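Local coordinates for arginase 1, mitochondrial (Arabidopsis thaliana, PDB 6VSU), which hydrolyses L-arginine to urea and L-ornithine, and agmatine to urea and putrescine, using two manganese ions per subunit of a homohexamer, at residues Val49-Gly52 with His53-Ser56; Ile248-Asp251 with Cys252-Pro255; Pro259-Ser262 with His263-Pro266; Arg272-Leu275 with Asn276-Asn280. All coordinates share one frame; numbering follows the deposited sequence.

Overall arrangement
The four contacts follow one another along the chain, and all belong to the parallel alpha/beta fold of the arginase family. Contact 1 is in the loop after strand 43-48. Contact 2 ends strand 244-249, contact 3 lies further along the loop that follows, and contact 4 is on helix 271-280. Contacts 2 and 3 touch, with centres about 7 Å apart. Contact 1 meets contact 3 where Ser56 packs on His263. The centres of contacts 1 and 4 are about 27 Å apart. Contact 1 holds an ornithine-binding serine, contact 2 manganese ligands and contact 3 a sodium ligand and an ornithine-pocket histidine, while contact 4 packs behind contact 2 through Val274 and Leu278.

Contact 1 of 4, residues Val49-Gly52 with His53-Ser56; sequences VPLG and HNSS
Leu51 turns CG opposite its backbone N (chi1 -170°), while His53 sets CG between its backbone N and carbonyl carbon (chi1 68°). These two torsions bring the leucine CG against the imidazole. Leu51 CG lies 3.8 Å from His53 CE1, and the side chains cross obliquely. One of its methyls reaches on to the next residue, with Leu51 CD2 3.7 Å from Asn54 ND2. That amide nitrogen sits 4.1 Å above the plane of the His53 ring, near the rim rather than over the centre. The Asn54 amide is held by Asn176 at OD1 and by Ser141 at ND2. His53 NE2 is hydrogen-bonded to Asp111.

The other ring nitrogen is bridged back to the backbone. A water in the ring plane, at the edge, lies 3.0 Å from His53 ND1. The same water accepts from Gly52 N at 2.9 Å. Both ring nitrogens therefore have partners, which should limit rotation of the ring.

Gly52 to Ser55 form a type I beta turn. Ser55 N donates to Gly52 O at 3.3 Å. Ser55 OG comes to the same oxygen, 2.9 Å from Gly52 O. Its single proton has a second acceptor in reach, Asp139 OD2.

Just beyond the turn, Ser56 binds L-ornithine and is hydrogen-bonded to His180. The turn is part of the loop after strand 43-48, one of the loops that line the substrate site in this arginase.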
loop_
_atom_site.group_PDB
_atom_site.type_symbol
_atom_site.label_atom_id
_atom_site.label_comp_id
_atom_site.label_asym_id
_atom_site.label_seq_id
_atom_site.Cartn_x
_atom_site.Cartn_y
_atom_site.Cartn_z
ATOM N N VAL E 49 -18.222 2.766 -20.914
ATOM C CA VAL E 49 -18.049 1.500 -21.669
ATOM C C VAL E 49 -17.059 0.626 -20.917
ATOM O O VAL E 49 -15.839 0.792 -21.085
ATOM C CB VAL E 49 -17.602 1.815 -23.100
ATOM C CG1 VAL E 49 -17.601 0.519 -23.906
ATOM C CG2 VAL E 49 -18.522 2.850 -23.736
ATOM N N PRO E 50 -17.534 -0.151 -19.925
ATOM C CA PRO E 50 -16.658 -0.932 -19.048
ATOM C C PRO E 50 -16.144 -2.190 -19.740
ATOM O O PRO E 50 -16.699 -3.271 -19.572
ATOM C CB PRO E 50 -17.568 -1.328 -17.863
ATOM C CG PRO E 50 -18.953 -1.402 -18.525
ATOM C CD PRO E 50 -18.941 -0.226 -19.490
ATOM N N LEU E 51 -15.195 -1.974 -20.624
ATOM C CA LEU E 51 -14.634 -3.004 -21.522
ATOM C C LEU E 51 -13.137 -3.034 -21.290
ATOM O O LEU E 51 -12.480 -2.010 -21.448
ATOM C CB LEU E 51 -15.002 -2.637 -22.964
ATOM C CG LEU E 51 -14.705 -3.700 -23.989
ATOM C CD1 LEU E 51 -15.635 -3.555 -25.168
ATOM C CD2 LEU E 51 -13.251 -3.650 -24.429
ATOM N N GLY E 52 -12.564 -4.184 -21.008
ATOM C CA GLY E 52 -11.088 -4.300 -20.901
ATOM C C GLY E 52 -10.509 -5.526 -21.592
ATOM O O GLY E 52 -9.307 -5.732 -21.426
ATOM N N HIS E 53 -11.297 -6.343 -22.285
ATOM C CA HIS E 53 -10.801 -7.657 -22.772
ATOM C C HIS E 53 -9.978 -7.515 -24.074
ATOM O O HIS E 53 -9.454 -8.522 -24.569
ATOM C CB HIS E 53 -11.924 -8.671 -22.903
ATOM C CG HIS E 53 -12.896 -8.356 -23.988
ATOM N ND1 HIS E 53 -13.890 -7.404 -23.830
ATOM C CD2 HIS E 53 -13.029 -8.866 -25.245
ATOM C CE1 HIS E 53 -14.610 -7.350 -24.954
ATOM N NE2 HIS E 53 -14.088 -8.246 -25.841
ATOM N N ASN E 54 -9.866 -6.329 -24.631
ATOM C CA ASN E 54 -9.016 -6.036 -25.821
ATOM C C ASN E 54 -7.620 -5.550 -25.393
ATOM O O ASN E 54 -6.794 -5.303 -26.310
ATOM C CB ASN E 54 -9.738 -5.064 -26.739
ATOM C CG ASN E 54 -10.863 -5.767 -27.448
ATOM O OD1 ASN E 54 -10.695 -6.929 -27.846
ATOM N ND2 ASN E 54 -12.001 -5.108 -27.561
ATOM N N SER E 55 -7.373 -5.450 -24.073
ATOM C CA SER E 55 -6.089 -5.070 -23.444
ATOM C C SER E 55 -5.059 -6.164 -23.698
ATOM O O SER E 55 -5.398 -7.295 -23.722
ATOM C CB SER E 55 -6.269 -4.829 -21.949
ATOM O OG SER E 55 -7.179 -3.781 -21.734
ATOM N N SER E 56 -3.812 -5.805 -23.832
ATOM C CA SER E 56 -2.716 -6.764 -24.119
ATOM C C SER E 56 -2.024 -7.165 -22.823
ATOM O O SER E 56 -1.290 -8.092 -22.885
ATOM C CB SER E 56 -1.704 -6.166 -25.083
ATOM O OG SER E 56 -1.248 -4.888 -24.604
HETATM O O HOH W 1 -14.352 -6.477 -20.974
#

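Contact 2 of 4, residues Ile248-Asp251 with Cys252-Pro255; sequences IDVD and CLDP. With MN (manganese (II) ion), chain B.
Asp249 O accepts from Cys252 N at 2.9 Å, and Val250 O from Leu253 N at 3.1 Å. They wind the chain into a short 3-10 turn straight after strand 244-249. A third backbone N is held by a side chain: Asp251 N donates to Asp249 OD1 at 2.8 Å, an Asx turn. This N-H comes from above the carboxylate plane, 37° out of it.

The other carboxylate oxygen faces the metal. With its CG opposite the backbone N (chi1 179°), Asp249 places OD2 2.3 Å from the manganese ion. Asp251 binds the same ion with both oxygens, OD2 at 2.1 Å and OD1 at 2.6 Å from the manganese. Water 2 adds a ligand at 2.2 Å from the ion, and Asp164 and His166 complete the site. The two aspartates form a DxD pair at the end of strand 244-249, Asp249 its last residue and Asp251 just beyond, that binds the binuclear manganese centre of the arginase fold. Asp249 is also a ligand of the second manganese.

Asp251 OD1 further accepts from Ala165 N. The carbonyl oxygens of Asp251 and Cys252 both accept from the guanidinium of Arg202. Away from the metal, apolar side chains pack: Cys252 SG rests 3.9 Å from Ile248 CG2, and Leu253 packs on Val274 of helix 271-280.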
loop_
_atom_site.group_PDB
_atom_site.type_symbol
_atom_site.label_atom_id
_atom_site.label_comp_id
_atom_site.label_asym_id
_atom_site.label_seq_id
_atom_site.Cartn_x
_atom_site.Cartn_y
_atom_site.Cartn_z
ATOM N N ILE E 248 -8.242 10.694 -24.884
ATOM C CA ILE E 248 -7.166 10.787 -23.869
ATOM C C ILE E 248 -6.976 9.413 -23.298
ATOM O O ILE E 248 -7.847 8.951 -22.545
ATOM C CB ILE E 248 -7.487 11.828 -22.797
ATOM C CG1 ILE E 248 -7.927 13.142 -23.455
ATOM C CG2 ILE E 248 -6.267 11.987 -21.918
ATOM C CD1 ILE E 248 -7.931 14.344 -22.519
ATOM N N ASP E 249 -5.826 8.840 -23.538
ATOM C CA ASP E 249 -5.358 7.690 -22.719
ATOM C C ASP E 249 -4.658 8.322 -21.532
ATOM O O ASP E 249 -3.823 9.181 -21.713
ATOM C CB ASP E 249 -4.452 6.801 -23.534
ATOM C CG ASP E 249 -3.856 5.585 -22.855
ATOM O OD1 ASP E 249 -3.703 5.564 -21.609
ATOM O OD2 ASP E 249 -3.522 4.661 -23.605
ATOM N N VAL E 250 -5.097 7.984 -20.341
ATOM C CA VAL E 250 -4.514 8.495 -19.078
ATOM C C VAL E 250 -2.991 8.285 -19.066
ATOM O O VAL E 250 -2.325 9.090 -18.437
ATOM C CB VAL E 250 -5.266 7.800 -17.926
ATOM C CG1 VAL E 250 -4.558 7.954 -16.646
ATOM C CG2 VAL E 250 -6.648 8.376 -17.759
ATOM N N ASP E 251 -2.441 7.312 -19.819
ATOM C CA ASP E 251 -0.977 7.077 -19.848
ATOM C C ASP E 251 -0.270 8.127 -20.710
ATOM O O ASP E 251 0.929 8.100 -20.737
ATOM C CB ASP E 251 -0.586 5.645 -20.217
ATOM C CG ASP E 251 -0.764 5.293 -21.691
ATOM O OD1 ASP E 251 -0.806 6.223 -22.528
ATOM O OD2 ASP E 251 -0.948 4.104 -21.951
ATOM N N CYS E 252 -0.959 9.104 -21.276
ATOM C CA CYS E 252 -0.261 10.310 -21.838
ATOM C C CYS E 252 0.507 11.026 -20.729
ATOM O O CYS E 252 1.565 11.608 -21.005
ATOM C CB CYS E 252 -1.230 11.249 -22.548
ATOM S SG CYS E 252 -2.377 12.176 -21.491
ATOM N N LEU E 253 0.005 10.916 -19.505
ATOM C CA LEU E 253 0.589 11.501 -18.307
ATOM C C LEU E 253 1.770 10.678 -17.841
ATOM O O LEU E 253 1.693 9.457 -17.890
ATOM C CB LEU E 253 -0.507 11.517 -17.242
ATOM C CG LEU E 253 -1.653 12.465 -17.538
ATOM C CD1 LEU E 253 -2.791 12.084 -16.618
ATOM C CD2 LEU E 253 -1.228 13.918 -17.328
ATOM N N ASP E 254 2.815 11.331 -17.369
ATOM C CA ASP E 254 3.895 10.608 -16.692
ATOM C C ASP E 254 3.263 9.760 -15.603
ATOM O O ASP E 254 2.319 10.209 -14.963
ATOM C CB ASP E 254 4.927 11.549 -16.087
ATOM C CG ASP E 254 6.163 10.769 -15.732
ATOM O OD1 ASP E 254 6.162 10.180 -14.660
ATOM O OD2 ASP E 254 7.044 10.608 -16.615
ATOM N N PRO E 255 3.730 8.525 -15.369
ATOM C CA PRO E 255 3.168 7.689 -14.310
ATOM C C PRO E 255 3.323 8.282 -12.904
ATOM O O PRO E 255 2.615 7.837 -12.019
ATOM C CB PRO E 255 3.883 6.324 -14.428
ATOM C CG PRO E 255 5.052 6.574 -15.333
ATOM C CD PRO E 255 4.690 7.790 -16.177
HETATM MN MN MN B . -1.344 4.226 -24.045
HETATM O O HOH W 2 -1.959 2.956 -25.679
#

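Contact 3 of 4, residues Pro259-Ser262 with His263-Pro266; sequences PGVS and HIEP. With NA (sodium ion), chain C; ORN (L-ornithine), chain D.
Ser262 and His263 sit side by side where the L-ornithine pocket meets a sodium site. Both faces of the His263 ring are covered. The ligand chain runs over one, with ornithine CD 3.4 Å above the ring plane of His263 and over its centre. Ser262 O lies over the opposite face.

The ring is also held at its nitrogens. His263 ND1 is hydrogen-bonded to the carbonyl of Ser76 of the second subunit. His263 NE2 meets water 4 at 2.9 Å, and that water is a sodium ligand. Ser262 joins the same ion directly, with OG 2.9 Å from the sodium. Its torsion sets OG opposite the carbonyl carbon (chi1 -59°), where OG is also hydrogen-bonded to Asn294. Leu58 and Glu292 complete the sodium site.

The segment belongs to the long loop between strand 244-249 and helix 271-280, which carries active-site residues of this arginase. Within it Gly260 is the centre of an inverse gamma turn. The weak bond of that turn runs from Val261 N to Pro259 O. Replacing His263 by an alanine would probably leave ornithine CD without the flat face that covers it, and the Ser76 carbonyl of the second subunit without this partner.

Beyond the ring the backbone is bridged by water 3. It donates to Ser262 O at 3.0 Å and accepts from Ile264 N at 3.0 Å. Ile264 then folds back, its CD1 3.6 Å from Val261 CG2. The same methyl, Ile264 CD1, also lies 3.6 Å from Pro259 O. Met306 of the second subunit packs against Ile264.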
loop_
_atom_site.group_PDB
_atom_site.type_symbol
_atom_site.label_atom_id
_atom_site.label_comp_id
_atom_site.label_asym_id
_atom_site.label_seq_id
_atom_site.Cartn_x
_atom_site.Cartn_y
_atom_site.Cartn_z
ATOM N N PRO E 259 -0.339 6.724 -12.018
ATOM C CA PRO E 259 0.175 5.379 -11.865
ATOM C C PRO E 259 -0.875 4.326 -12.238
ATOM O O PRO E 259 -0.465 3.175 -12.456
ATOM C CB PRO E 259 0.670 5.323 -10.396
ATOM C CG PRO E 259 -0.125 6.384 -9.686
ATOM C CD PRO E 259 -0.433 7.444 -10.733
ATOM N N GLY E 260 -2.186 4.660 -12.154
ATOM C CA GLY E 260 -3.290 3.714 -12.334
ATOM C C GLY E 260 -3.499 3.461 -13.810
ATOM O O GLY E 260 -4.565 3.906 -14.386
ATOM N N VAL E 261 -2.504 2.848 -14.446
ATOM C CA VAL E 261 -2.577 2.489 -15.886
ATOM C C VAL E 261 -1.999 1.075 -16.019
ATOM O O VAL E 261 -1.203 0.632 -15.114
ATOM C CB VAL E 261 -1.804 3.505 -16.743
ATOM C CG1 VAL E 261 -2.381 4.886 -16.646
ATOM C CG2 VAL E 261 -0.325 3.530 -16.387
ATOM N N SER E 262 -2.292 0.402 -17.093
ATOM C CA SER E 262 -1.739 -0.943 -17.343
ATOM C C SER E 262 -0.324 -0.820 -17.916
ATOM O O SER E 262 0.421 -1.792 -17.897
ATOM C CB SER E 262 -2.631 -1.699 -18.278
ATOM O OG SER E 262 -3.950 -1.835 -17.767
ATOM N N HIS E 263 0.038 0.320 -18.468
ATOM C CA HIS E 263 1.328 0.475 -19.186
ATOM C C HIS E 263 2.103 1.664 -18.599
ATOM O O HIS E 263 1.902 2.774 -19.069
ATOM C CB HIS E 263 1.069 0.635 -20.698
ATOM C CG HIS E 263 0.389 -0.540 -21.294
ATOM N ND1 HIS E 263 1.091 -1.593 -21.829
ATOM C CD2 HIS E 263 -0.916 -0.892 -21.366
ATOM C CE1 HIS E 263 0.254 -2.535 -22.236
ATOM N NE2 HIS E 263 -0.971 -2.146 -21.963
ATOM N N ILE E 264 2.985 1.389 -17.647
ATOM C CA ILE E 264 3.840 2.390 -16.981
ATOM C C ILE E 264 4.932 2.759 -17.989
ATOM O O ILE E 264 5.726 1.861 -18.386
ATOM C CB ILE E 264 4.446 1.816 -15.691
ATOM C CG1 ILE E 264 3.409 1.409 -14.653
ATOM C CG2 ILE E 264 5.427 2.798 -15.092
ATOM C CD1 ILE E 264 2.455 2.521 -14.384
ATOM N N GLU E 265 4.947 4.011 -18.412
ATOM C CA GLU E 265 5.889 4.477 -19.460
ATOM C C GLU E 265 6.479 5.806 -18.969
ATOM O O GLU E 265 5.903 6.856 -19.123
ATOM C CB GLU E 265 5.178 4.501 -20.823
ATOM C CG GLU E 265 6.155 4.729 -21.969
ATOM C CD GLU E 265 7.136 3.603 -22.240
ATOM O OE1 GLU E 265 6.732 2.404 -22.207
ATOM O OE2 GLU E 265 8.315 3.947 -22.512
ATOM N N PRO E 266 7.611 5.793 -18.241
ATOM C CA PRO E 266 8.198 7.038 -17.780
ATOM C C PRO E 266 8.472 8.076 -18.886
ATOM O O PRO E 266 8.749 7.684 -20.005
ATOM C CB PRO E 266 9.488 6.584 -17.071
ATOM C CG PRO E 266 9.165 5.163 -16.654
ATOM C CD PRO E 266 8.358 4.608 -17.816
HETATM NA NA NA C . -5.209 -1.999 -20.338
HETATM N N ORN D . 3.165 -3.417 -25.649
HETATM C CA ORN D . 2.148 -2.606 -26.363
HETATM C CB ORN D . 1.449 -1.667 -25.382
HETATM C CG ORN D . 0.114 -1.128 -25.864
HETATM C CD ORN D . -0.544 -0.217 -24.844
HETATM N NE ORN D . -1.586 0.661 -25.371
HETATM C C ORN D . 2.816 -1.797 -27.482
HETATM O O ORN D . 3.918 -2.170 -27.884
HETATM O OXT ORN D . 2.195 -0.827 -27.910
HETATM O O HOH W 3 3.280 -1.562 -16.945
HETATM O O HOH W 4 -3.140 -3.848 -20.974
#

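Contact 4 of 4, residues Arg272-Leu275 with Asn276-Asn280; sequences RDVL and NILHN
Arg272, Asn276 and His279 lie along one side of helix 271-280, about one turn apart, and share a water. Water 5 accepts from Arg272 NH1 at 3.0 Å, in the guanidinium plane at its edge. It donates to Asn276 OD1 at 2.7 Å. His279 ND1 is a longer partner, 3.3 Å from water 5. Arg272 is bent at chi2 and chi3 (48° and 49°), which carries its head back over the helix. Arg272 CD thus lies 3.5 Å from Asn276 OD1, and the guanidinium and amide planes are 52° apart.

Each group has further partners. Arg272 NH2 forms a salt bridge with Glu82 and a hydrogen bond with Gly267 O of the third subunit. Asn276 ND2 is hydrogen-bonded to Glu233, and His279 NE2 to Glu314. An alanine at Asn276 would probably leave water 5 without its acceptor and Glu233 without this amide partner.

The helix is the crossover of a beta-alpha-beta unit, between strands 244-249 and 285-291. From Asn276 to His279 each backbone N-H bonds to the carbonyl four residues back, as in Leu278 N to Val274 O at 2.9 Å. At its last turn Asn280 ND2 reaches Asn276 O at 2.8 Å, on a lone pair of the carbonyl.

Leu275 CB makes a CH-pi contact with His279, 4.3 Å from the ring centroid and over the ring face. Val274 and Leu278 lie side by side, with Val274 CG1 4.0 Å from Leu278 CD1. Val274 also touches Leu311 of helix 303-319.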
loop_
_atom_site.group_PDB
_atom_site.type_symbol
_atom_site.label_atom_id
_atom_site.label_comp_id
_atom_site.label_asym_id
_atom_site.label_seq_id
_atom_site.Cartn_x
_atom_site.Cartn_y
_atom_site.Cartn_z
ATOM N N ARG E 272 -0.796 19.431 -15.646
ATOM C CA ARG E 272 -0.851 20.843 -16.093
ATOM C C ARG E 272 -0.504 20.934 -17.594
ATOM O O ARG E 272 -1.140 21.768 -18.264
ATOM C CB ARG E 272 0.004 21.741 -15.234
ATOM C CG ARG E 272 -0.162 23.224 -15.542
ATOM C CD ARG E 272 -1.596 23.771 -15.664
ATOM N NE ARG E 272 -2.380 23.339 -14.519
ATOM C CZ ARG E 272 -3.661 23.519 -14.290
ATOM N NH1 ARG E 272 -4.440 24.096 -15.193
ATOM N NH2 ARG E 272 -4.184 23.076 -13.149
ATOM N N ASP E 273 0.459 20.162 -18.105
ATOM C CA ASP E 273 0.780 20.121 -19.553
ATOM C C ASP E 273 -0.480 19.745 -20.354
ATOM O O ASP E 273 -0.836 20.460 -21.332
ATOM C CB ASP E 273 1.873 19.105 -19.880
ATOM C CG ASP E 273 3.271 19.429 -19.372
ATOM O OD1 ASP E 273 3.575 20.625 -19.190
ATOM O OD2 ASP E 273 4.091 18.468 -19.224
ATOM N N VAL E 274 -1.212 18.727 -19.940
ATOM C CA VAL E 274 -2.441 18.295 -20.669
ATOM C C VAL E 274 -3.504 19.413 -20.652
ATOM O O VAL E 274 -4.152 19.674 -21.693
ATOM C CB VAL E 274 -2.967 16.970 -20.103
ATOM C CG1 VAL E 274 -4.342 16.601 -20.641
ATOM C CG2 VAL E 274 -1.972 15.864 -20.389
ATOM N N LEU E 275 -3.704 20.078 -19.516
ATOM C CA LEU E 275 -4.726 21.156 -19.434
ATOM C C LEU E 275 -4.228 22.356 -20.223
ATOM O O LEU E 275 -5.082 23.014 -20.797
ATOM C CB LEU E 275 -5.050 21.526 -17.984
ATOM C CG LEU E 275 -5.755 20.437 -17.170
ATOM C CD1 LEU E 275 -6.270 21.068 -15.887
ATOM C CD2 LEU E 275 -6.905 19.742 -17.877
ATOM N N ASN E 276 -2.914 22.571 -20.334
ATOM C CA ASN E 276 -2.443 23.669 -21.198
ATOM C C ASN E 276 -2.880 23.392 -22.642
ATOM O O ASN E 276 -3.338 24.336 -23.310
ATOM C CB ASN E 276 -0.961 23.961 -21.086
ATOM C CG ASN E 276 -0.554 24.618 -19.776
ATOM O OD1 ASN E 276 -1.388 25.033 -18.962
ATOM N ND2 ASN E 276 0.756 24.680 -19.559
ATOM N N ILE E 277 -2.764 22.155 -23.106
ATOM C CA ILE E 277 -3.182 21.764 -24.479
ATOM C C ILE E 277 -4.715 21.869 -24.640
ATOM O O ILE E 277 -5.199 22.554 -25.603
ATOM C CB ILE E 277 -2.654 20.360 -24.767
ATOM C CG1 ILE E 277 -1.120 20.331 -24.712
ATOM C CG2 ILE E 277 -3.195 19.855 -26.085
ATOM C CD1 ILE E 277 -0.555 18.966 -24.799
ATOM N N LEU E 278 -5.493 21.262 -23.740
ATOM C CA LEU E 278 -6.974 21.282 -23.840
ATOM C C LEU E 278 -7.530 22.689 -23.747
ATOM O O LEU E 278 -8.378 23.063 -24.568
ATOM C CB LEU E 278 -7.618 20.416 -22.772
ATOM C CG LEU E 278 -7.204 18.951 -22.789
ATOM C CD1 LEU E 278 -7.920 18.184 -21.651
ATOM C CD2 LEU E 278 -7.520 18.332 -24.136
ATOM N N HIS E 279 -7.121 23.447 -22.761
ATOM C CA HIS E 279 -7.680 24.795 -22.530
ATOM C C HIS E 279 -7.417 25.652 -23.766
ATOM O O HIS E 279 -8.239 26.502 -24.070
ATOM C CB HIS E 279 -7.098 25.457 -21.265
ATOM C CG HIS E 279 -7.643 24.896 -19.981
ATOM N ND1 HIS E 279 -7.077 25.140 -18.752
ATOM C CD2 HIS E 279 -8.685 24.084 -19.748
ATOM C CE1 HIS E 279 -7.775 24.540 -17.827
ATOM N NE2 HIS E 279 -8.756 23.877 -18.418
ATOM N N ASN E 280 -6.258 25.509 -24.428
ATOM C CA ASN E 280 -5.864 26.481 -25.489
ATOM C C ASN E 280 -6.289 25.969 -26.853
ATOM O O ASN E 280 -6.194 26.738 -27.783
ATOM C CB ASN E 280 -4.369 26.771 -25.385
ATOM C CG ASN E 280 -4.104 27.598 -24.150
ATOM O OD1 ASN E 280 -4.646 28.679 -24.036
ATOM N ND2 ASN E 280 -3.347 27.093 -23.200
HETATM O O HOH W 5 -3.884 24.984 -17.978
#